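Local coordinates for heme-binding protein A (PDB 3TPA) that probably binds glutathione in the periplasm as the solute-binding component of a peptide-type ABC importer, despite its name as a heme-binding protein, at residues A[400-410]-A[432-440]; A[280-288]-A[344-352]. The protein carries 1 engineered substitution. One frame throughout, in Å; residues are numbered along the deposited sequence.

Interaction 1 of 2, residues A[400-410]-A[432-440]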
ATOM      1  N   THR A 400     -13.071  12.141  14.494  1.00 16.84           N
ATOM      2  CA  THR A 400     -11.935  11.428  15.048  1.00 16.32           C
ATOM      3  C   THR A 400     -10.700  12.324  14.930  1.00 17.33           C
ATOM      4  O   THR A 400      -9.992  12.542  15.917  1.00 16.04           O
ATOM      5  CB  THR A 400     -11.703  10.072  14.356  1.00 17.28           C
ATOM      6  OG1 THR A 400     -12.734   9.157  14.739  1.00 21.48           O
ATOM      7  CG2 THR A 400     -10.363   9.484  14.771  1.00  9.96           C
ATOM      8  N   ARG A 401     -10.452  12.845  13.723  1.00 14.07           N
ATOM      9  CA  ARG A 401      -9.331  13.748  13.500  0.52 17.65           C
ATOM     10  C   ARG A 401      -9.374  14.926  14.477  1.00 21.00           C
ATOM     11  O   ARG A 401      -8.345  15.367  14.980  1.00 17.79           O
ATOM     12  CB  ARG A 401      -9.314  14.239  12.045  0.52 17.07           C
ATOM     13  CG  ARG A 401      -9.101  13.116  11.029  0.52 17.91           C
ATOM     14  CD  ARG A 401      -8.925  13.644   9.606  0.52 20.30           C
ATOM     15  NE  ARG A 401     -10.170  14.138   9.021  0.52 22.69           N
ATOM     16  CZ  ARG A 401     -10.886  13.486   8.105  0.52 22.47           C
ATOM     17  NH1 ARG A 401     -10.489  12.305   7.654  0.52 23.40           N
ATOM     18  NH2 ARG A 401     -12.000  14.019   7.626  0.52 10.12           N
ATOM     19  N   GLU A 402     -10.573  15.419  14.761  1.00 20.67           N
ATOM     20  CA  GLU A 402     -10.725  16.563  15.662  1.00 19.37           C
ATOM     21  C   GLU A 402     -10.661  16.228  17.147  1.00 18.72           C
ATOM     22  O   GLU A 402     -10.704  17.123  17.982  1.00 19.90           O
ATOM     23  CB  GLU A 402     -12.021  17.305  15.348  1.00 22.09           C
ATOM     24  CG  GLU A 402     -11.995  17.981  13.989  1.00 26.41           C
ATOM     25  CD  GLU A 402     -13.357  18.459  13.571  1.00 31.67           C
ATOM     26  OE1 GLU A 402     -14.330  18.143  14.286  1.00 33.37           O
ATOM     27  OE2 GLU A 402     -13.451  19.139  12.528  1.00 23.75           O
ATOM     28  N   GLY A 403     -10.566  14.947  17.487  1.00 18.63           N
ATOM     29  CA  GLY A 403     -10.393  14.568  18.886  1.00 17.35           C
ATOM     30  C   GLY A 403     -11.659  14.439  19.715  1.00 17.95           C
ATOM     31  O   GLY A 403     -11.609  14.485  20.942  1.00 19.76           O
ATOM     32  N   GLU A 404     -12.801  14.264  19.059  1.00 21.37           N
ATOM     33  CA  GLU A 404     -14.047  13.991  19.780  1.00 23.94           C
ATOM     34  C   GLU A 404     -14.172  12.561  20.312  1.00 25.64           C
ATOM     35  O   GLU A 404     -14.855  12.325  21.309  1.00 27.29           O
ATOM     36  CB  GLU A 404     -15.259  14.275  18.897  1.00 28.88           C
ATOM     37  CG  GLU A 404     -15.552  15.745  18.680  1.00 41.76           C
ATOM     38  CD  GLU A 404     -16.905  15.956  18.036  1.00 54.06           C
ATOM     39  OE1 GLU A 404     -17.917  15.469  18.595  1.00 57.48           O
ATOM     40  OE2 GLU A 404     -16.950  16.592  16.963  1.00 51.40           O
ATOM     41  N   PHE A 405     -13.539  11.599  19.650  1.00 20.79           N
ATOM     42  CA  PHE A 405     -13.698  10.205  20.058  1.00 17.18           C
ATOM     43  C   PHE A 405     -12.938   9.933  21.342  1.00 24.69           C
ATOM     44  O   PHE A 405     -12.103  10.753  21.777  1.00 20.37           O
ATOM     45  CB  PHE A 405     -13.196   9.255  18.967  1.00 20.26           C
ATOM     46  CG  PHE A 405     -11.702   9.105  18.942  1.00 13.93           C
ATOM     47  CD1 PHE A 405     -11.108   7.890  19.255  1.00 19.69           C
ATOM     48  CD2 PHE A 405     -10.894  10.186  18.641  1.00 13.86           C
ATOM     49  CE1 PHE A 405      -9.724   7.744  19.245  1.00 18.28           C
ATOM     50  CE2 PHE A 405      -9.514  10.058  18.636  1.00 23.54           C
ATOM     51  CZ  PHE A 405      -8.928   8.826  18.935  1.00 22.66           C
ATOM     52  N   ALA A 406     -13.249   8.782  21.945  1.00 19.63           N
ATOM     53  CA  ALA A 406     -12.530   8.255  23.101  1.00 17.71           C
ATOM     54  C   ALA A 406     -11.664   7.079  22.644  1.00 21.19           C
ATOM     55  O   ALA A 406     -10.433   7.189  22.552  1.00 15.46           O
ATOM     56  CB  ALA A 406     -13.520   7.799  24.181  1.00 14.68           C
ATOM     57  N   ALA A 407     -12.322   5.950  22.370  1.00 16.53           N
ATOM     58  CA  ALA A 407     -11.678   4.790  21.752  1.00 15.45           C
ATOM     59  C   ALA A 407     -12.339   4.510  20.406  1.00 17.69           C
ATOM     60  O   ALA A 407     -13.474   4.918  20.177  1.00 21.57           O
ATOM     61  CB  ALA A 407     -11.795   3.558  22.657  1.00 18.52           C
ATOM     62  N   GLY A 408     -11.644   3.803  19.522  1.00 21.14           N
ATOM     63  CA  GLY A 408     -12.234   3.434  18.247  1.00 18.79           C
ATOM     64  C   GLY A 408     -11.473   2.363  17.492  1.00 18.67           C
ATOM     65  O   GLY A 408     -10.315   2.042  17.803  1.00 13.27           O
ATOM     66  N   THR A 409     -12.138   1.837  16.467  1.00 15.00           N
ATOM     67  CA  THR A 409     -11.603   0.781  15.622  1.00 15.53           C
ATOM     68  C   THR A 409     -11.122   1.409  14.331  1.00 16.16           C
ATOM     69  O   THR A 409     -11.925   1.870  13.517  1.00 19.45           O
ATOM     70  CB  THR A 409     -12.677  -0.266  15.264  1.00 18.24           C
ATOM     71  OG1 THR A 409     -13.792   0.391  14.659  1.00 19.72           O
ATOM     72  CG2 THR A 409     -13.149  -1.025  16.501  1.00 13.33           C
ATOM     73  N   TYR A 410      -9.810   1.408  14.138  1.00 13.73           N
ATOM     74  CA  TYR A 410      -9.208   2.088  13.008  1.00 10.50           C
ATOM     75  C   TYR A 410      -8.228   1.161  12.301  1.00 16.41           C
ATOM     76  O   TYR A 410      -7.861   0.092  12.819  1.00 16.61           O
ATOM     77  CB  TYR A 410      -8.486   3.361  13.497  1.00 10.99           C
ATOM     78  CG  TYR A 410      -9.397   4.306  14.265  1.00 12.47           C
ATOM     79  CD1 TYR A 410     -10.370   5.059  13.605  1.00 15.32           C
ATOM     80  CD2 TYR A 410      -9.304   4.425  15.649  1.00 18.33           C
ATOM     81  CE1 TYR A 410     -11.212   5.923  14.299  1.00 18.80           C
ATOM     82  CE2 TYR A 410     -10.132   5.297  16.354  1.00 15.79           C
ATOM     83  CZ  TYR A 410     -11.084   6.040  15.675  1.00 19.50           C
ATOM     84  OH  TYR A 410     -11.910   6.903  16.365  1.00 14.55           O
ATOM     85  N   ILE A 432      -1.387  16.138  13.850  1.00 17.08           N
ATOM     86  CA  ILE A 432      -2.518  16.489  14.717  1.00 18.85           C
ATOM     87  C   ILE A 432      -2.936  17.934  14.455  1.00 19.49           C
ATOM     88  O   ILE A 432      -2.101  18.828  14.514  1.00 17.07           O
ATOM     89  CB  ILE A 432      -2.158  16.415  16.217  1.00 18.37           C
ATOM     90  CG1 ILE A 432      -1.476  15.097  16.584  1.00 15.48           C
ATOM     91  CG2 ILE A 432      -3.399  16.627  17.069  1.00 14.66           C
ATOM     92  CD1 ILE A 432      -0.824  15.142  17.974  1.00 16.71           C
ATOM     93  N   PRO A 433      -4.221  18.168  14.149  1.00 17.68           N
ATOM     94  CA  PRO A 433      -5.269  17.177  13.890  1.00 15.03           C
ATOM     95  C   PRO A 433      -5.018  16.537  12.535  1.00 19.91           C
ATOM     96  O   PRO A 433      -4.620  17.244  11.610  1.00 23.26           O
ATOM     97  CB  PRO A 433      -6.555  18.018  13.840  1.00 18.47           C
ATOM     98  CG  PRO A 433      -6.175  19.392  14.363  1.00 23.77           C
ATOM     99  CD  PRO A 433      -4.725  19.547  14.032  1.00 22.78           C
ATOM    100  N   GLY A 434      -5.227  15.230  12.415  1.00 19.20           N
ATOM    101  CA  GLY A 434      -4.935  14.541  11.167  1.00 13.32           C
ATOM    102  C   GLY A 434      -4.816  13.044  11.350  1.00 14.73           C
ATOM    103  O   GLY A 434      -5.602  12.424  12.065  1.00 15.85           O
ATOM    104  N   THR A 435      -3.815  12.451  10.723  1.00 15.27           N
ATOM    105  CA  THR A 435      -3.741  10.992  10.707  1.00 15.69           C
ATOM    106  C   THR A 435      -3.289  10.412  12.048  1.00 14.96           C
ATOM    107  O   THR A 435      -3.369   9.208  12.261  1.00 15.88           O
ATOM    108  CB  THR A 435      -2.835  10.495   9.578  1.00 13.30           C
ATOM    109  OG1 THR A 435      -1.605  11.236   9.607  1.00 15.25           O
ATOM    110  CG2 THR A 435      -3.524  10.712   8.224  1.00 16.38           C
ATOM    111  N   ASN A 436      -2.823  11.271  12.951  1.00 13.11           N
ATOM    112  CA  ASN A 436      -2.404  10.837  14.281  1.00 11.05           C
ATOM    113  C   ASN A 436      -3.634  10.985  15.144  1.00 15.83           C
ATOM    114  O   ASN A 436      -3.848  12.015  15.800  1.00 14.83           O
ATOM    115  CB  ASN A 436      -1.203  11.679  14.779  1.00 11.85           C
ATOM    116  CG  ASN A 436      -0.786  11.359  16.218  1.00 13.46           C
ATOM    117  OD1 ASN A 436      -1.505  10.689  16.950  1.00 15.33           O
ATOM    118  ND2 ASN A 436       0.386  11.877  16.635  1.00 11.42           N
ATOM    119  N   TYR A 437      -4.477   9.955  15.095  1.00 16.77           N
ATOM    120  CA  TYR A 437      -5.777   9.966  15.759  1.00 13.68           C
ATOM    121  C   TYR A 437      -5.616  10.029  17.276  1.00 15.13           C
ATOM    122  O   TYR A 437      -6.326  10.773  17.947  1.00 12.81           O
ATOM    123  CB  TYR A 437      -6.551   8.710  15.404  1.00 14.35           C
ATOM    124  CG  TYR A 437      -7.043   8.643  13.977  1.00 15.96           C
ATOM    125  CD1 TYR A 437      -6.985   9.745  13.144  1.00 14.10           C
ATOM    126  CD2 TYR A 437      -7.604   7.476  13.478  1.00 14.69           C
ATOM    127  CE1 TYR A 437      -7.454   9.686  11.849  1.00 17.97           C
ATOM    128  CE2 TYR A 437      -8.079   7.408  12.187  1.00 18.09           C
ATOM    129  CZ  TYR A 437      -8.006   8.519  11.377  1.00 16.86           C
ATOM    130  OH  TYR A 437      -8.484   8.443  10.087  1.00 18.87           O
ATOM    131  N   SER A 438      -4.670   9.255  17.804  1.00 14.02           N
ATOM    132  CA  SER A 438      -4.444   9.207  19.255  1.00 21.04           C
ATOM    133  C   SER A 438      -3.964  10.538  19.859  1.00 15.47           C
ATOM    134  O   SER A 438      -4.125  10.767  21.056  1.00 17.53           O
ATOM    135  CB  SER A 438      -3.447   8.090  19.615  1.00 16.66           C
ATOM    136  OG  SER A 438      -2.124   8.457  19.266  1.00 19.70           O
ATOM    137  N   ARG A 439      -3.370  11.398  19.037  1.00 11.42           N
ATOM    138  CA  ARG A 439      -2.848  12.698  19.499  1.00 16.61           C
ATOM    139  C   ARG A 439      -1.618  12.565  20.373  1.00 21.71           C
ATOM    140  O   ARG A 439      -1.196  13.527  21.014  1.00 25.60           O
ATOM    141  CB  ARG A 439      -3.906  13.506  20.259  1.00  8.97           C
ATOM    142  CG  ARG A 439      -5.237  13.658  19.526  1.00 13.19           C
ATOM    143  CD  ARG A 439      -5.760  15.103  19.691  1.00 23.81           C
ATOM    144  NE  ARG A 439      -6.639  15.447  18.591  1.00 34.40           N
ATOM    145  CZ  ARG A 439      -6.828  16.669  18.135  1.00 35.00           C
ATOM    146  NH1 ARG A 439      -6.201  17.696  18.682  1.00 33.33           N
ATOM    147  NH2 ARG A 439      -7.652  16.849  17.127  1.00 46.64           N
ATOM    148  N   TRP A 440      -1.036  11.375  20.407  1.00 20.11           N
ATOM    149  CA  TRP A 440       0.152  11.156  21.226  1.00 16.11           C
ATOM    150  C   TRP A 440       1.388  11.742  20.558  1.00 22.41           C
ATOM    151  O   TRP A 440       1.524  11.703  19.332  1.00 18.25           O
ATOM    152  CB  TRP A 440       0.369   9.665  21.473  1.00 16.55           C
ATOM    153  CG  TRP A 440       1.633   9.345  22.242  1.00 12.67           C
ATOM    154  CD1 TRP A 440       1.836   9.474  23.593  1.00 19.37           C
ATOM    155  CD2 TRP A 440       2.851   8.817  21.706  1.00 10.24           C
ATOM    156  NE1 TRP A 440       3.125   9.083  23.919  1.00 14.43           N
ATOM    157  CE2 TRP A 440       3.755   8.662  22.780  1.00 12.91           C
ATOM    158  CE3 TRP A 440       3.265   8.454  20.420  1.00 18.30           C
ATOM    159  CZ2 TRP A 440       5.040   8.174  22.604  1.00 17.10           C
ATOM    160  CZ3 TRP A 440       4.561   7.974  20.248  1.00 15.63           C
ATOM    161  CH2 TRP A 440       5.430   7.853  21.333  1.00 16.62           C
TER
HETATM  162  O   HOH W   1      -7.418  13.019  17.071  1.00 16.05           O
HETATM  163  O   HOH W   2      -5.469  14.132  15.017  1.00 15.71           O
HETATM  164  O   HOH W   3      -8.376  10.558   8.350  1.00 27.60           O
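The guanidinium of Arg439 reaches into the C-terminal end of a helix and takes the carbonyl of Arg401, joining a Schellman motif at the close of helix 393-401 to an irregular loop of this family 5 solute-binding protein. Gly403, at positive phi, ends the helix with bonds back into its last turn. Arg439 NH2 donates to Arg401 O at 2.7 Å, in the carbonyl plane and on a lone pair, although the N-H...O angle of 136° is bent. This helix-end carbonyl is approached by two donors, since water 2, which accepts from Gly434 N, can also donate to Arg401 O. Gly434 adopts a conformation in which a side chain would press on the carbonyl of Pro433, and Pro433, which follows a cis peptide bond, lays CB 3.4 Å from Arg401 O.

Apolar packing gathers round Tyr437. The CG2 methyl of Thr400, anti to its own backbone N (chi1 of OG1 -72°), sits over one face of the Tyr437 ring, 3.6 Å from its centroid, a CH-pi contact. The ring in turn directs its edge at the face of Tyr410 in a T-shaped pair, planes 65° apart. Tyr410 OH donates to Thr400 OG1, which also bonds to the backbone O of Phe396, so the threonine is held at its polar branch while its methyl packs. The Phe405 ring meets the loop backbone edge-on, CE2 lying 3.3 Å from Tyr437 O. At the outer end, water 3 accepts from Arg401 NH1 at 2.8 Å and lies 2.7 Å from Tyr437 OH.

Interaction 2 of 2, residues A[280-288]-A[344-352]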
ATOM      1  N   LYS A 280      -8.152  12.673  26.319  1.00 27.41           N
ATOM      2  CA  LYS A 280      -9.314  12.430  27.171  1.00 25.24           C
ATOM      3  C   LYS A 280      -8.859  12.182  28.601  1.00 25.08           C
ATOM      4  O   LYS A 280      -7.768  11.661  28.828  1.00 25.95           O
ATOM      5  CB  LYS A 280     -10.125  11.249  26.653  1.00 24.76           C
ATOM      6  CG  LYS A 280     -10.876  11.546  25.360  1.00 28.42           C
ATOM      7  CD  LYS A 280     -12.073  12.448  25.596  1.00 35.49           C
ATOM      8  CE  LYS A 280     -13.018  12.367  24.408  1.00 37.27           C
ATOM      9  NZ  LYS A 280     -14.321  13.012  24.700  1.00 44.29           N
ATOM     10  N   PRO A 281      -9.691  12.564  29.576  1.00 25.33           N
ATOM     11  CA  PRO A 281      -9.260  12.558  30.979  1.00 30.55           C
ATOM     12  C   PRO A 281      -8.625  11.242  31.431  1.00 30.57           C
ATOM     13  O   PRO A 281      -7.497  11.260  31.911  1.00 36.39           O
ATOM     14  CB  PRO A 281     -10.558  12.837  31.738  1.00 29.97           C
ATOM     15  CG  PRO A 281     -11.358  13.670  30.772  1.00 32.52           C
ATOM     16  CD  PRO A 281     -11.055  13.099  29.416  1.00 30.44           C
ATOM     17  N   GLU A 282      -9.321  10.123  31.278  1.00 25.91           N
ATOM     18  CA  GLU A 282      -8.794   8.841  31.760  1.00 24.05           C
ATOM     19  C   GLU A 282      -7.751   8.255  30.805  1.00 23.83           C
ATOM     20  O   GLU A 282      -6.732   7.681  31.225  1.00 22.84           O
ATOM     21  CB  GLU A 282      -9.935   7.839  31.975  1.00 29.39           C
ATOM     22  CG  GLU A 282     -10.863   8.184  33.134  1.00 36.18           C
ATOM     23  CD  GLU A 282     -11.916   9.208  32.757  1.00 42.09           C
ATOM     24  OE1 GLU A 282     -12.332   9.235  31.583  1.00 36.57           O
ATOM     25  OE2 GLU A 282     -12.340   9.987  33.637  1.00 48.61           O
ATOM     26  N   LEU A 283      -8.001   8.422  29.510  1.00 20.34           N
ATOM     27  CA  LEU A 283      -7.104   7.904  28.481  1.00 17.94           C
ATOM     28  C   LEU A 283      -5.779   8.665  28.403  1.00 21.98           C
ATOM     29  O   LEU A 283      -4.847   8.228  27.729  1.00 18.26           O
ATOM     30  CB  LEU A 283      -7.807   7.926  27.122  1.00 18.95           C
ATOM     31  CG  LEU A 283      -9.109   7.105  27.043  1.00 22.94           C
ATOM     32  CD1 LEU A 283      -9.645   7.112  25.622  1.00 20.92           C
ATOM     33  CD2 LEU A 283      -8.890   5.674  27.502  1.00 21.30           C
ATOM     34  N   ASN A 284      -5.701   9.814  29.069  1.00 17.73           N
ATOM     35  CA  ASN A 284      -4.440  10.569  29.144  1.00 21.75           C
ATOM     36  C   ASN A 284      -3.413   9.891  30.047  1.00 18.51           C
ATOM     37  O   ASN A 284      -2.234  10.233  30.053  1.00 20.18           O
ATOM     38  CB  ASN A 284      -4.680  12.004  29.633  1.00 25.65           C
ATOM     39  CG  ASN A 284      -3.392  12.794  29.744  1.00 38.45           C
ATOM     40  OD1 ASN A 284      -2.840  12.945  30.835  1.00 45.65           O
ATOM     41  ND2 ASN A 284      -2.892  13.282  28.610  1.00 33.28           N
ATOM     42  N   ASN A 285      -3.886   8.911  30.799  1.00 17.50           N
ATOM     43  CA  ASN A 285      -3.099   8.225  31.803  1.00 18.54           C
ATOM     44  C   ASN A 285      -2.483   6.946  31.244  1.00 20.16           C
ATOM     45  O   ASN A 285      -3.180   6.020  30.861  1.00 20.65           O
ATOM     46  CB  ASN A 285      -4.005   7.924  32.992  1.00 20.45           C
ATOM     47  CG  ASN A 285      -3.285   7.240  34.118  1.00 28.89           C
ATOM     48  OD1 ASN A 285      -2.565   6.270  33.909  1.00 22.10           O
ATOM     49  ND2 ASN A 285      -3.485   7.736  35.331  1.00 31.26           N
ATOM     50  N   VAL A 286      -1.163   6.891  31.195  1.00 20.76           N
ATOM     51  CA  VAL A 286      -0.491   5.783  30.512  1.00 20.25           C
ATOM     52  C   VAL A 286      -0.847   4.418  31.108  1.00 22.80           C
ATOM     53  O   VAL A 286      -0.960   3.422  30.390  1.00 19.43           O
ATOM     54  CB  VAL A 286       1.042   5.976  30.509  1.00 25.78           C
ATOM     55  CG1 VAL A 286       1.550   6.079  31.925  1.00 33.37           C
ATOM     56  CG2 VAL A 286       1.732   4.827  29.789  1.00 20.24           C
ATOM     57  N   LYS A 287      -1.002   4.356  32.426  1.00 19.05           N
ATOM     58  CA  LYS A 287      -1.320   3.085  33.055  1.00 20.11           C
ATOM     59  C   LYS A 287      -2.720   2.643  32.649  1.00 21.37           C
ATOM     60  O   LYS A 287      -2.973   1.461  32.481  1.00 17.43           O
ATOM     61  CB  LYS A 287      -1.171   3.158  34.578  1.00 23.57           C
ATOM     62  CG  LYS A 287       0.287   3.426  35.049  1.00 19.50           C
ATOM     63  CD  LYS A 287       0.405   3.309  36.571  1.00 23.52           C
ATOM     64  CE  LYS A 287       1.750   3.821  37.102  1.00 16.55           C
ATOM     65  NZ  LYS A 287       1.812   3.650  38.598  1.00 16.91           N
ATOM     66  N   VAL A 288      -3.630   3.595  32.481  1.00 15.27           N
ATOM     67  CA  VAL A 288      -4.959   3.236  32.013  1.00 14.47           C
ATOM     68  C   VAL A 288      -4.887   2.648  30.616  1.00 19.01           C
ATOM     69  O   VAL A 288      -5.526   1.627  30.330  1.00 17.72           O
ATOM     70  CB  VAL A 288      -5.939   4.423  32.040  1.00 17.65           C
ATOM     71  CG1 VAL A 288      -7.212   4.070  31.282  1.00 18.50           C
ATOM     72  CG2 VAL A 288      -6.263   4.795  33.479  1.00 16.35           C
ATOM     73  N   GLU A 344      -4.293   0.878  40.412  1.00 24.22           N
ATOM     74  CA  GLU A 344      -3.033   1.599  40.509  1.00 23.16           C
ATOM     75  C   GLU A 344      -3.097   3.012  39.918  1.00 30.04           C
ATOM     76  O   GLU A 344      -2.543   3.949  40.487  1.00 26.98           O
ATOM     77  CB  GLU A 344      -1.918   0.793  39.846  1.00 20.29           C
ATOM     78  CG  GLU A 344      -0.545   1.376  40.043  1.00 21.88           C
ATOM     79  CD  GLU A 344       0.557   0.446  39.577  1.00 25.40           C
ATOM     80  OE1 GLU A 344       0.324  -0.774  39.467  1.00 19.28           O
ATOM     81  OE2 GLU A 344       1.674   0.936  39.329  1.00 28.33           O
ATOM     82  N   ALA A 345      -3.771   3.157  38.779  1.00 28.10           N
ATOM     83  CA  ALA A 345      -3.875   4.450  38.098  1.00 29.87           C
ATOM     84  C   ALA A 345      -4.899   5.376  38.760  1.00 28.88           C
ATOM     85  O   ALA A 345      -5.075   6.510  38.329  1.00 27.55           O
ATOM     86  CB  ALA A 345      -4.223   4.247  36.611  1.00 28.13           C
ATOM     87  N   GLY A 346      -5.571   4.890  39.800  1.00 27.99           N
ATOM     88  CA  GLY A 346      -6.531   5.697  40.544  1.00 27.56           C
ATOM     89  C   GLY A 346      -7.989   5.460  40.178  1.00 30.35           C
ATOM     90  O   GLY A 346      -8.868   6.264  40.491  1.00 36.27           O
ATOM     91  N   TYR A 347      -8.246   4.345  39.516  1.00 23.55           N
ATOM     92  CA  TYR A 347      -9.595   4.011  39.067  1.00 26.86           C
ATOM     93  C   TYR A 347     -10.027   2.644  39.576  1.00 27.06           C
ATOM     94  O   TYR A 347     -10.005   1.681  38.826  1.00 39.17           O
ATOM     95  CB  TYR A 347      -9.662   4.035  37.536  1.00 23.80           C
ATOM     96  CG  TYR A 347      -9.365   5.399  36.972  1.00 24.98           C
ATOM     97  CD1 TYR A 347     -10.360   6.365  36.880  1.00 29.91           C
ATOM     98  CD2 TYR A 347      -8.088   5.732  36.550  1.00 25.12           C
ATOM     99  CE1 TYR A 347     -10.094   7.621  36.375  1.00 28.25           C
ATOM    100  CE2 TYR A 347      -7.813   6.986  36.045  1.00 27.37           C
ATOM    101  CZ  TYR A 347      -8.822   7.927  35.960  1.00 31.01           C
ATOM    102  OH  TYR A 347      -8.551   9.183  35.462  1.00 33.12           O
ATOM    103  N   PRO A 348     -10.427   2.559  40.855  1.00 28.14           N
ATOM    104  CA  PRO A 348     -10.841   1.268  41.422  1.00 29.45           C
ATOM    105  C   PRO A 348     -12.194   0.797  40.883  1.00 32.93           C
ATOM    106  O   PRO A 348     -12.459  -0.405  40.864  1.00 32.85           O
ATOM    107  CB  PRO A 348     -10.927   1.556  42.926  1.00 30.76           C
ATOM    108  CG  PRO A 348     -11.178   3.020  43.024  1.00 30.49           C
ATOM    109  CD  PRO A 348     -10.461   3.646  41.854  1.00 31.38           C
ATOM    110  N   ASN A 349     -13.043   1.726  40.457  1.00 34.02           N
ATOM    111  CA  ASN A 349     -14.322   1.347  39.849  1.00 37.46           C
ATOM    112  C   ASN A 349     -14.340   1.543  38.330  1.00 33.77           C
ATOM    113  O   ASN A 349     -15.402   1.552  37.714  1.00 30.92           O
ATOM    114  CB  ASN A 349     -15.472   2.141  40.479  1.00 44.19           C
ATOM    115  CG  ASN A 349     -15.463   2.073  41.992  1.00 55.26           C
ATOM    116  OD1 ASN A 349     -15.363   0.993  42.575  1.00 53.95           O
ATOM    117  ND2 ASN A 349     -15.551   3.234  42.638  1.00 59.86           N
ATOM    118  N   GLY A 350     -13.160   1.717  37.737  1.00 32.56           N
ATOM    119  CA  GLY A 350     -13.054   1.992  36.317  1.00 24.18           C
ATOM    120  C   GLY A 350     -13.738   3.301  35.960  1.00 26.87           C
ATOM    121  O   GLY A 350     -13.700   4.266  36.728  1.00 29.63           O
ATOM    122  N   PHE A 351     -14.383   3.328  34.800  1.00 24.60           N
ATOM    123  CA  PHE A 351     -14.981   4.554  34.285  1.00 24.58           C
ATOM    124  C   PHE A 351     -15.857   4.270  33.056  1.00 23.38           C
ATOM    125  O   PHE A 351     -15.922   3.148  32.575  1.00 24.70           O
ATOM    126  CB  PHE A 351     -13.878   5.572  33.943  1.00 25.89           C
ATOM    127  CG  PHE A 351     -12.873   5.068  32.937  1.00 28.46           C
ATOM    128  CD1 PHE A 351     -13.053   5.298  31.583  1.00 28.92           C
ATOM    129  CD2 PHE A 351     -11.753   4.360  33.346  1.00 28.14           C
ATOM    130  CE1 PHE A 351     -12.128   4.836  30.656  1.00 25.73           C
ATOM    131  CE2 PHE A 351     -10.829   3.891  32.421  1.00 24.98           C
ATOM    132  CZ  PHE A 351     -11.019   4.130  31.078  1.00 23.49           C
ATOM    133  N   GLU A 352     -16.536   5.294  32.557  1.00 24.68           N
ATOM    134  CA  GLU A 352     -17.353   5.127  31.369  1.00 26.74           C
ATOM    135  C   GLU A 352     -16.648   5.772  30.187  1.00 26.77           C
ATOM    136  O   GLU A 352     -15.960   6.781  30.332  1.00 28.72           O
ATOM    137  CB  GLU A 352     -18.744   5.751  31.550  1.00 34.98           C
ATOM    138  CG  GLU A 352     -19.562   5.208  32.724  1.00 40.68           C
ATOM    139  CD  GLU A 352     -20.830   6.021  32.951  1.00 55.74           C
ATOM    140  OE1 GLU A 352     -20.758   7.267  32.867  1.00 52.16           O
ATOM    141  OE2 GLU A 352     -21.900   5.423  33.197  1.00 66.96           O
TER
HETATM  142  O   HOH W   4     -14.448   9.440  30.010  1.00 41.83           O
HETATM  143  O   HOH W   5      -5.753   9.888  35.333  1.00 43.89           O
HETATM  144  O   HOH W   6      -0.053   5.483  39.318  1.00 31.15           O
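The backbones of 280-288 and 344-352 come nearest at Lys287 and Ala345, with CA atoms 5.8 Å apart, and stand wider at Glu282 and Phe351, so side chains fill the gap between the start of helix 286-294 and the turn that links helix 335-344 to strand 351-356. This is packing of a helix start against the turn that leads into an interior strand of the six-stranded mixed sheet. Phe351 supplies the floor: Glu282 CB stands over the centre of its ring, 3.8 Å from the centroid and only 5° off the normal. Glu282 CG, set by chi1, comes 3.4 Å from Tyr347 CE1, and the bend at chi2 (82°) then leaves the carboxylate plane at 81° to the Tyr347 ring. Val288 divides its two methyls between the aromatics, CG1 meeting Phe351 CE2 at 3.8 Å and CG2 meeting Tyr347 CD2 at 3.7 Å. CG2 also touches the methyl of Ala345, which packs against Lys287 CB as well.

Asn285 is the N-cap of helix 286-294. With CG anti to its backbone N, its OD1 receives Val288 N and, weakly, Lys287 N, while the same amide rests against Ala345 CB. Water 5 accepts from Asn285 ND2 and lies 2.9 Å from Tyr347 OH, joining the cap to the phenol. At the rim the extended Lys287 crosses Glu344 at about a right angle, and NZ meets OE2 at 2.8 Å on the anti side of the carboxylate, a salt bridge; water 6 connects the same NZ to Glu344 O. The chemistry is thus divided: carbon atoms, including the aliphatic part of Glu282, pack on Phe351 and Tyr347, waters meet the polar ends, and the Lys287-Glu344 bridge lies at the rim, where it is probably weakened by solvent.

Interactions 1 and 2 follow in series along the chain, with the second closing before the first opens, yet their centres are 18 Å apart and the two touch. Leu283 CD1 of 280-288 packs 3.2 Å from Ala406 O, and Lys280 CE lies 3.2 Å from Phe405 O. Both reach the same six-stranded mixed sheet, in which strands 407-413 and 351-356 are parallel neighbours; Ala407 and Thr409 bond along their backbones to strand 351-356. Trp356 of that strand also touches Thr400 and Phe405. Interaction 1 lies 21 Å and interaction 2 36 Å from the centre of the chain, the second thus farther out within the same part of the fold.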